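Long-range contact in receptor-like protein kinase ANXUR1 (Arabidopsis thaliana, PDB 6FIG), which is a malectin-like receptor kinase of the plant cell surface involved in reproduction, probably sensing extracellular signals through its ectodomain and phosphorylating protein serine or threonine residues: residues 213-225 with 264-276. Numbering follows the deposited sequence.
Sequences NDAPYIFSAGLGV and LKSNLTWMFQIDK. With NAG (2-acetamido-2-deoxy-beta-D-glucopyranose), chain D.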
loop_
_atom_site.group_PDB
_atom_site.type_symbol
_atom_site.label_atom_id
_atom_site.label_comp_id
_atom_site.label_asym_id
_atom_site.label_seq_id
_atom_site.Cartn_x
_atom_site.Cartn_y
_atom_site.Cartn_z
ATOM N N ASN A 213 -21.774 0.135 -6.211
ATOM C CA ASN A 213 -22.993 -0.652 -6.298
ATOM C C ASN A 213 -23.633 -0.498 -7.690
ATOM O O ASN A 213 -23.587 0.578 -8.296
ATOM C CB ASN A 213 -23.971 -0.275 -5.197
ATOM C CG ASN A 213 -25.285 -1.025 -5.321
ATOM O OD1 ASN A 213 -26.252 -0.471 -5.815
ATOM N ND2 ASN A 213 -25.312 -2.293 -4.909
ATOM N N ASP A 214 -24.194 -1.603 -8.202
ATOM C CA ASP A 214 -24.720 -1.647 -9.571
ATOM C C ASP A 214 -26.159 -1.188 -9.750
ATOM O O ASP A 214 -26.599 -1.015 -10.878
ATOM C CB ASP A 214 -24.574 -3.052 -10.150
ATOM C CG ASP A 214 -25.511 -4.037 -9.505
ATOM O OD1 ASP A 214 -25.542 -4.083 -8.250
ATOM O OD2 ASP A 214 -26.234 -4.750 -10.246
ATOM N N ALA A 215 -26.899 -0.993 -8.661
ATOM C CA ALA A 215 -28.341 -0.720 -8.735
ATOM C C ALA A 215 -28.730 0.435 -9.665
ATOM O O ALA A 215 -29.723 0.326 -10.383
ATOM C CB ALA A 215 -28.914 -0.500 -7.348
ATOM N N PRO A 216 -27.938 1.528 -9.686
ATOM C CA PRO A 216 -28.288 2.645 -10.564
ATOM C C PRO A 216 -28.297 2.335 -12.061
ATOM O O PRO A 216 -28.925 3.078 -12.834
ATOM C CB PRO A 216 -27.206 3.681 -10.249
ATOM C CG PRO A 216 -26.839 3.381 -8.832
ATOM C CD PRO A 216 -26.837 1.894 -8.773
ATOM N N TYR A 217 -27.649 1.236 -12.451
ATOM C CA TYR A 217 -27.512 0.862 -13.845
ATOM C C TYR A 217 -28.521 -0.189 -14.307
ATOM O O TYR A 217 -28.512 -0.575 -15.474
ATOM C CB TYR A 217 -26.075 0.379 -14.072
ATOM C CG TYR A 217 -25.097 1.480 -13.747
ATOM C CD1 TYR A 217 -24.867 2.499 -14.660
ATOM C CD2 TYR A 217 -24.465 1.535 -12.510
ATOM C CE1 TYR A 217 -23.979 3.529 -14.374
ATOM C CE2 TYR A 217 -23.579 2.573 -12.214
ATOM C CZ TYR A 217 -23.348 3.557 -13.149
ATOM O OH TYR A 217 -22.473 4.585 -12.855
ATOM N N ILE A 218 -29.404 -0.632 -13.413
ATOM C CA ILE A 218 -30.384 -1.665 -13.771
ATOM C C ILE A 218 -31.571 -1.008 -14.424
ATOM O O ILE A 218 -32.182 -0.100 -13.837
ATOM C CB ILE A 218 -30.856 -2.480 -12.557
ATOM C CG1 ILE A 218 -29.683 -3.266 -11.992
ATOM C CG2 ILE A 218 -31.990 -3.442 -12.939
ATOM C CD1 ILE A 218 -29.843 -3.605 -10.541
ATOM N N PHE A 219 -31.912 -1.487 -15.618
ATOM C CA PHE A 219 -33.061 -0.973 -16.368
ATOM C C PHE A 219 -34.162 -1.969 -16.640
ATOM O O PHE A 219 -35.160 -1.594 -17.229
ATOM C CB PHE A 219 -32.594 -0.309 -17.670
ATOM C CG PHE A 219 -32.032 1.062 -17.447
ATOM C CD1 PHE A 219 -32.780 2.202 -17.731
ATOM C CD2 PHE A 219 -30.773 1.212 -16.881
ATOM C CE1 PHE A 219 -32.258 3.468 -17.493
ATOM C CE2 PHE A 219 -30.245 2.474 -16.630
ATOM C CZ PHE A 219 -30.989 3.605 -16.942
ATOM N N SER A 220 -34.004 -3.216 -16.203
ATOM C CA SER A 220 -35.133 -4.142 -16.200
ATOM C C SER A 220 -36.094 -3.707 -15.078
ATOM O O SER A 220 -35.688 -3.036 -14.117
ATOM C CB SER A 220 -34.674 -5.597 -16.048
ATOM O OG SER A 220 -33.635 -5.755 -15.113
ATOM N N ALA A 221 -37.368 -4.044 -15.237
ATOM C CA ALA A 221 -38.389 -3.712 -14.228
ATOM C C ALA A 221 -38.066 -4.415 -12.907
ATOM O O ALA A 221 -38.207 -3.827 -11.833
ATOM C CB ALA A 221 -39.779 -4.097 -14.711
ATOM N N GLY A 222 -37.619 -5.663 -13.003
ATOM C CA GLY A 222 -37.115 -6.394 -11.854
ATOM C C GLY A 222 -35.657 -6.050 -11.612
ATOM O O GLY A 222 -34.856 -6.046 -12.553
ATOM N N LEU A 223 -35.325 -5.736 -10.355
ATOM C CA LEU A 223 -33.932 -5.607 -9.917
ATOM C C LEU A 223 -33.365 -6.936 -9.416
ATOM O O LEU A 223 -32.193 -7.024 -9.050
ATOM C CB LEU A 223 -33.781 -4.506 -8.856
ATOM C CG LEU A 223 -33.454 -3.129 -9.466
ATOM C CD1 LEU A 223 -34.722 -2.467 -9.986
ATOM C CD2 LEU A 223 -32.718 -2.219 -8.486
ATOM N N GLY A 224 -34.176 -7.986 -9.420
ATOM C CA GLY A 224 -33.703 -9.291 -9.031
ATOM C C GLY A 224 -33.569 -9.396 -7.529
ATOM O O GLY A 224 -34.268 -8.707 -6.774
ATOM N N VAL A 225 -32.690 -10.291 -7.107
ATOM C CA VAL A 225 -32.498 -10.633 -5.709
ATOM C C VAL A 225 -30.998 -10.561 -5.467
ATOM O O VAL A 225 -30.217 -11.228 -6.165
ATOM C CB VAL A 225 -33.031 -12.051 -5.428
ATOM C CG1 VAL A 225 -32.526 -12.602 -4.093
ATOM C CG2 VAL A 225 -34.560 -12.040 -5.453
ATOM N N LEU A 264 -37.666 -17.084 -16.220
ATOM C CA LEU A 264 -37.777 -17.462 -17.628
ATOM C C LEU A 264 -38.509 -16.455 -18.519
ATOM O O LEU A 264 -38.392 -16.523 -19.749
ATOM C CB LEU A 264 -38.465 -18.827 -17.747
ATOM C CG LEU A 264 -37.584 -19.988 -17.288
ATOM C CD1 LEU A 264 -38.429 -21.205 -17.019
ATOM C CD2 LEU A 264 -36.531 -20.296 -18.340
ATOM N N LYS A 265 -39.279 -15.550 -17.914
ATOM C CA LYS A 265 -40.018 -14.536 -18.653
ATOM C C LYS A 265 -39.364 -13.168 -18.659
ATOM O O LYS A 265 -39.968 -12.220 -19.128
ATOM C CB LYS A 265 -41.444 -14.439 -18.091
ATOM C CG LYS A 265 -42.226 -15.726 -18.283
ATOM C CD LYS A 265 -43.533 -15.711 -17.517
ATOM C CE LYS A 265 -44.314 -16.994 -17.738
ATOM N NZ LYS A 265 -45.502 -17.022 -16.857
ATOM N N SER A 266 -38.122 -13.066 -18.187
ATOM C CA SER A 266 -37.468 -11.760 -18.094
ATOM C C SER A 266 -35.955 -11.832 -18.192
ATOM O O SER A 266 -35.341 -12.881 -17.978
ATOM C CB SER A 266 -37.872 -11.079 -16.785
ATOM O OG SER A 266 -37.561 -11.900 -15.673
ATOM N N ASN A 267 -35.362 -10.682 -18.520
ATOM C CA ASN A 267 -33.927 -10.492 -18.477
ATOM C C ASN A 267 -33.616 -9.590 -17.291
ATOM O O ASN A 267 -34.361 -8.639 -16.997
ATOM C CB ASN A 267 -33.443 -9.768 -19.732
ATOM C CG ASN A 267 -33.143 -10.687 -20.904
ATOM O OD1 ASN A 267 -32.273 -11.579 -20.832
ATOM N ND2 ASN A 267 -33.831 -10.437 -22.013
ATOM N N LEU A 268 -32.516 -9.879 -16.623
ATOM C CA LEU A 268 -31.865 -8.904 -15.758
ATOM C C LEU A 268 -31.042 -8.035 -16.712
ATOM O O LEU A 268 -30.266 -8.558 -17.504
ATOM C CB LEU A 268 -31.012 -9.636 -14.754
ATOM C CG LEU A 268 -30.468 -8.997 -13.496
ATOM C CD1 LEU A 268 -31.562 -8.318 -12.696
ATOM C CD2 LEU A 268 -29.807 -10.107 -12.678
ATOM N N THR A 269 -31.260 -6.720 -16.672
ATOM C CA THR A 269 -30.721 -5.819 -17.687
ATOM C C THR A 269 -30.012 -4.623 -17.050
ATOM O O THR A 269 -30.610 -3.917 -16.239
ATOM C CB THR A 269 -31.849 -5.298 -18.588
ATOM O OG1 THR A 269 -32.512 -6.406 -19.224
ATOM C CG2 THR A 269 -31.328 -4.332 -19.678
ATOM N N TRP A 270 -28.758 -4.429 -17.443
ATOM C CA TRP A 270 -27.977 -3.230 -17.084
ATOM C C TRP A 270 -27.774 -2.389 -18.341
ATOM O O TRP A 270 -27.600 -2.933 -19.432
ATOM C CB TRP A 270 -26.611 -3.602 -16.524
ATOM C CG TRP A 270 -26.566 -4.360 -15.233
ATOM C CD1 TRP A 270 -26.372 -3.844 -13.984
ATOM C CD2 TRP A 270 -26.699 -5.785 -15.059
ATOM N NE1 TRP A 270 -26.360 -4.855 -13.042
ATOM C CE2 TRP A 270 -26.559 -6.053 -13.674
ATOM C CE3 TRP A 270 -26.914 -6.856 -15.935
ATOM C CZ2 TRP A 270 -26.616 -7.336 -13.154
ATOM C CZ3 TRP A 270 -26.952 -8.127 -15.417
ATOM C CH2 TRP A 270 -26.818 -8.361 -14.038
ATOM N N MET A 271 -27.786 -1.067 -18.194
ATOM C CA MET A 271 -27.526 -0.170 -19.316
ATOM C C MET A 271 -26.520 0.909 -18.913
ATOM O O MET A 271 -26.596 1.450 -17.811
ATOM C CB MET A 271 -28.814 0.482 -19.799
ATOM C CG MET A 271 -28.691 1.153 -21.168
ATOM S SD MET A 271 -30.237 1.855 -21.795
ATOM C CE MET A 271 -31.352 0.478 -21.508
ATOM N N PHE A 272 -25.629 1.224 -19.857
ATOM C CA PHE A 272 -24.513 2.144 -19.644
ATOM C C PHE A 272 -24.403 3.129 -20.797
ATOM O O PHE A 272 -24.502 2.727 -21.962
ATOM C CB PHE A 272 -23.223 1.352 -19.556
ATOM C CG PHE A 272 -23.233 0.361 -18.455
ATOM C CD1 PHE A 272 -22.960 0.761 -17.157
ATOM C CD2 PHE A 272 -23.610 -0.962 -18.704
ATOM C CE1 PHE A 272 -23.004 -0.147 -16.117
ATOM C CE2 PHE A 272 -23.669 -1.877 -17.666
ATOM C CZ PHE A 272 -23.367 -1.465 -16.369
ATOM N N GLN A 273 -24.213 4.409 -20.454
ATOM C CA GLN A 273 -23.937 5.447 -21.426
ATOM C C GLN A 273 -22.437 5.476 -21.710
ATOM O O GLN A 273 -21.637 5.609 -20.795
ATOM C CB GLN A 273 -24.405 6.804 -20.888
ATOM C CG GLN A 273 -25.900 6.864 -20.610
ATOM C CD GLN A 273 -26.753 6.681 -21.856
ATOM O OE1 GLN A 273 -26.403 7.161 -22.941
ATOM N NE2 GLN A 273 -27.889 6.005 -21.702
ATOM N N ILE A 274 -22.073 5.320 -22.977
ATOM C CA ILE A 274 -20.663 5.308 -23.401
ATOM C C ILE A 274 -20.462 6.203 -24.646
ATOM O O ILE A 274 -21.365 6.941 -25.033
ATOM C CB ILE A 274 -20.159 3.858 -23.593
ATOM C CG1 ILE A 274 -21.107 3.015 -24.460
ATOM C CG2 ILE A 274 -19.969 3.163 -22.234
ATOM C CD1 ILE A 274 -21.282 3.456 -25.890
ATOM N N ASP A 275 -19.265 6.159 -25.230
ATOM C CA ASP A 275 -18.944 6.942 -26.428
ATOM C C ASP A 275 -18.956 6.044 -27.660
ATOM O O ASP A 275 -18.382 4.972 -27.660
ATOM C CB ASP A 275 -17.548 7.561 -26.282
ATOM C CG ASP A 275 -17.433 8.496 -25.076
ATOM O OD1 ASP A 275 -18.437 9.189 -24.745
ATOM O OD2 ASP A 275 -16.315 8.575 -24.494
ATOM N N LYS A 276 -19.585 6.502 -28.728
ATOM C CA LYS A 276 -19.630 5.745 -29.979
ATOM C C LYS A 276 -18.236 5.663 -30.634
ATOM O O LYS A 276 -17.351 6.487 -30.343
ATOM C CB LYS A 276 -20.631 6.391 -30.937
ATOM C CG LYS A 276 -22.087 6.274 -30.491
ATOM C CD LYS A 276 -23.090 6.920 -31.455
ATOM C CE LYS A 276 -23.100 8.440 -31.373
ATOM N NZ LYS A 276 -24.292 9.039 -32.030
HETATM C C1 NAG D . -33.631 -11.140 -23.250
HETATM C C2 NAG D . -34.917 -11.581 -23.918
HETATM C C3 NAG D . -34.665 -12.035 -25.352
HETATM C C4 NAG D . -33.793 -11.055 -26.118
HETATM C C5 NAG D . -32.516 -10.797 -25.329
HETATM C C6 NAG D . -31.494 -9.891 -26.007
HETATM C C7 NAG D . -36.540 -12.588 -22.363
HETATM C C8 NAG D . -36.883 -13.842 -21.599
HETATM N N2 NAG D . -35.434 -12.677 -23.106
HETATM O O3 NAG D . -35.920 -12.171 -26.018
HETATM O O4 NAG D . -33.433 -11.625 -27.379
HETATM O O5 NAG D . -32.928 -10.226 -24.094
HETATM O O6 NAG D . -31.963 -8.540 -26.065
HETATM O O7 NAG D . -37.235 -11.577 -22.300
HETATM O O HOH W 1 -35.283 -8.600 -14.026
#
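In the malectin-like ectodomain, the loop between strands 212-213 and 225-228 runs along an outermost strand, 268-273, of a four-stranded antiparallel sheet, joined to it by a single beta bridge between Ile218 and Trp270. Two backbone bonds frame the bridge: Met271 N to Tyr217 O (2.9 Å) and Phe219 N to Thr269 O (2.8 Å). On the strand's other edge, Trp270 pairs through its backbone with Leu347. The indole of Trp270 turns toward the loop, and its NE1 donates to Asp214 OD2 at 2.8 Å, nearly straight (169°) and in the ring plane, using the carboxylate's anti lone pair. The same oxygen forms a salt bridge with Arg254, while Asp214 OD1 accepts from Gly194 N, so the buried carboxylate is gripped at both oxygens. Ile218 CG1 lies alongside the indole, 3.9 Å from Trp270 CD1. The rings of Tyr217 and Phe272 are inclined by only 25° yet offset so far that they scarcely overlap, and Tyr217 CD1 meets Phe272 CE1 at 3.5 Å. The extended Met271 chain (chi1 -166°) sets SD above the face of the Phe219 ring, 4.8 Å from its centroid, a Met-aromatic contact, while the bend at chi3 turns CE back toward Phe219 CB and CG. Asn267, just before the strand, carries an N-linked NAG on ND2, directed away from the loop. Nearby, Ser220 OG accepts from Thr269 N (3.0 Å) and donates to Gly222 O, tying strand and turn together; a water donates to both Gly222 O and Asn267 O.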